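Local coordinates for SPbeta prophage-derived aminoglycoside N(3')-acetyltransferase-like protein YokD (Bacillus subtilis, PDB 2NYG) that binds coenzyme A and probably acts as an aminoglycoside N-acetyltransferase that may contribute to antibiotic resistance, at residues A[183-186]-A[187-190]. Numbering follows the deposited sequence.
Sequences CFHL and AEYR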
ATOM      1  N   CYS A 183     -16.486  11.102 -10.323  1.00 32.52           N
ATOM      2  CA  CYS A 183     -17.111  11.294 -11.626  1.00 33.72           C
ATOM      3  C   CYS A 183     -17.675  12.702 -11.837  1.00 33.87           C
ATOM      4  O   CYS A 183     -17.655  13.218 -12.959  1.00 35.10           O
ATOM      5  CB  CYS A 183     -18.211  10.256 -11.858  1.00 33.66           C
ATOM      6  SG  CYS A 183     -19.600  10.395 -10.740  1.00 42.61           S
ATOM      7  N   PHE A 184     -18.176  13.326 -10.773  1.00 33.04           N
ATOM      8  CA  PHE A 184     -18.727  14.672 -10.884  1.00 33.26           C
ATOM      9  C   PHE A 184     -17.754  15.700 -11.462  1.00 34.57           C
ATOM     10  O   PHE A 184     -18.169  16.597 -12.200  1.00 34.24           O
ATOM     11  CB  PHE A 184     -19.232  15.140  -9.524  1.00 32.10           C
ATOM     12  CG  PHE A 184     -20.491  14.459  -9.090  1.00 32.32           C
ATOM     13  CD1 PHE A 184     -20.798  14.326  -7.744  1.00 32.12           C
ATOM     14  CD2 PHE A 184     -21.371  13.935 -10.035  1.00 31.70           C
ATOM     15  CE1 PHE A 184     -21.963  13.679  -7.347  1.00 31.31           C
ATOM     16  CE2 PHE A 184     -22.532  13.289  -9.647  1.00 29.72           C
ATOM     17  CZ  PHE A 184     -22.829  13.159  -8.303  1.00 31.05           C
ATOM     18  N   HIS A 185     -16.471  15.573 -11.125  1.00 33.51           N
ATOM     19  CA  HIS A 185     -15.477  16.496 -11.638  1.00 34.66           C
ATOM     20  C   HIS A 185     -15.643  16.636 -13.143  1.00 35.87           C
ATOM     21  O   HIS A 185     -15.475  17.722 -13.679  1.00 36.97           O
ATOM     22  CB  HIS A 185     -14.048  16.008 -11.360  1.00 37.49           C
ATOM     23  CG  HIS A 185     -13.582  16.205  -9.948  1.00 38.24           C
ATOM     24  ND1 HIS A 185     -13.469  17.446  -9.364  1.00 38.84           N
ATOM     25  CD2 HIS A 185     -13.141  15.314  -9.026  1.00 38.74           C
ATOM     26  CE1 HIS A 185     -12.976  17.314  -8.145  1.00 39.41           C
ATOM     27  NE2 HIS A 185     -12.768  16.030  -7.915  1.00 40.05           N
ATOM     28  N   LEU A 186     -15.959  15.540 -13.828  1.00 35.08           N
ATOM     29  CA  LEU A 186     -16.124  15.592 -15.277  1.00 36.24           C
ATOM     30  C   LEU A 186     -17.141  16.655 -15.719  1.00 37.40           C
ATOM     31  O   LEU A 186     -16.909  17.368 -16.701  1.00 38.42           O
ATOM     32  CB  LEU A 186     -16.535  14.222 -15.821  1.00 36.65           C
ATOM     33  CG  LEU A 186     -16.831  14.101 -17.325  1.00 38.47           C
ATOM     34  CD1 LEU A 186     -15.606  14.432 -18.182  1.00 35.30           C
ATOM     35  CD2 LEU A 186     -17.307  12.687 -17.595  1.00 39.61           C
ATOM     36  N   ALA A 187     -18.262  16.762 -15.005  1.00 37.63           N
ATOM     37  CA  ALA A 187     -19.273  17.760 -15.336  1.00 36.74           C
ATOM     38  C   ALA A 187     -18.673  19.179 -15.298  1.00 36.59           C
ATOM     39  O   ALA A 187     -19.051  20.042 -16.096  1.00 36.83           O
ATOM     40  CB  ALA A 187     -20.436  17.651 -14.377  1.00 35.34           C
ATOM     41  N   GLU A 188     -17.732  19.414 -14.386  1.00 34.95           N
ATOM     42  CA  GLU A 188     -17.097  20.724 -14.278  1.00 34.73           C
ATOM     43  C   GLU A 188     -16.374  21.158 -15.548  1.00 35.42           C
ATOM     44  O   GLU A 188     -15.964  22.308 -15.654  1.00 38.41           O
ATOM     45  CB  GLU A 188     -16.136  20.770 -13.077  1.00 34.39           C
ATOM     46  CG  GLU A 188     -16.862  20.796 -11.735  1.00 34.44           C
ATOM     47  CD  GLU A 188     -15.944  20.721 -10.532  1.00 36.31           C
ATOM     48  OE1 GLU A 188     -15.217  19.712 -10.391  1.00 35.23           O
ATOM     49  OE2 GLU A 188     -15.961  21.663  -9.714  1.00 35.91           O
ATOM     50  N   TYR A 189     -16.220  20.254 -16.511  1.00 35.66           N
ATOM     51  CA  TYR A 189     -15.577  20.608 -17.779  1.00 36.07           C
ATOM     52  C   TYR A 189     -16.634  20.774 -18.891  1.00 35.54           C
ATOM     53  O   TYR A 189     -16.303  20.968 -20.066  1.00 35.58           O
ATOM     54  CB  TYR A 189     -14.574  19.534 -18.211  1.00 38.40           C
ATOM     55  CG  TYR A 189     -13.402  19.300 -17.278  1.00 41.18           C
ATOM     56  CD1 TYR A 189     -13.548  18.530 -16.121  1.00 41.83           C
ATOM     57  CD2 TYR A 189     -12.129  19.790 -17.585  1.00 41.81           C
ATOM     58  CE1 TYR A 189     -12.462  18.247 -15.299  1.00 40.46           C
ATOM     59  CE2 TYR A 189     -11.030  19.508 -16.767  1.00 42.31           C
ATOM     60  CZ  TYR A 189     -11.211  18.732 -15.625  1.00 42.38           C
ATOM     61  OH  TYR A 189     -10.147  18.417 -14.811  1.00 41.07           O
ATOM     62  N   ARG A 190     -17.905  20.707 -18.508  1.00 33.56           N
ATOM     63  CA  ARG A 190     -19.008  20.834 -19.451  1.00 33.52           C
ATOM     64  C   ARG A 190     -19.948  21.988 -19.083  1.00 33.33           C
ATOM     65  O   ARG A 190     -21.084  22.039 -19.556  1.00 32.35           O
ATOM     66  CB  ARG A 190     -19.776  19.508 -19.493  1.00 33.48           C
ATOM     67  CG  ARG A 190     -18.872  18.333 -19.837  1.00 35.55           C
ATOM     68  CD  ARG A 190     -19.542  16.965 -19.783  1.00 34.49           C
ATOM     69  NE  ARG A 190     -18.711  15.971 -20.464  1.00 34.88           N
ATOM     70  CZ  ARG A 190     -18.979  14.672 -20.554  1.00 36.39           C
ATOM     71  NH1 ARG A 190     -20.071  14.170 -19.996  1.00 37.18           N
ATOM     72  NH2 ARG A 190     -18.155  13.875 -21.220  1.00 34.12           N
TER
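His185 donates a hydrogen bond from ring ND1 to the carboxylate of Glu188, three residues on. ND1 lies 3.0 Å from Glu188 OE1, and the N-H to acceptor angle is 150°. OE1 is approached nearly along its own C-O axis and sits somewhat out of the imidazole plane. The two side chains run side by side and point the same way. In both, CG is anti to the carbonyl carbon (chi1 -77° in His185, -72° in Glu188), which brings ring and carboxylate to the same side of the chain. The other oxygen, Glu188 OE2, accepts a hydrogen bond from Arg220 N, so the carboxylate is gripped at both oxygens and its rotation is probably fixed.

In the backbone, Tyr189 N bonds to Leu186 O at 3.0 Å. Ala187 N to Phe184 O and Glu188 N to His185 O (2.9 Å) are weak. These i to i+3 bonds resemble 3-10 spacing. The segment 183-186 belongs to the short helix 183-187, and a type I beta turn runs from Ala187 to Arg190, ahead of strand 196-201. The arrangement is a His-carboxylate hydrogen bond within an antibiotic N-acetyltransferase fold, with the His185 side chain about 11 Å from the bound coenzyme A.

Around the turn, the Tyr189 ring brings an edge to two carbonyls; its CD1 is 3.2 Å from His185 O. Arg190, extended from CG to NE, lays one guanidinium face over Leu186, with Leu186 CG 3.9 Å above the plane. Outside the two segments, Tyr189 OH is hydrogen-bonded to Glu216 and Arg190 NE forms a salt bridge with Glu157. Phe184 and Ala187 pack against Ala259 of helix 252-268, and Leu186 touches Leu161 of helix 160-166.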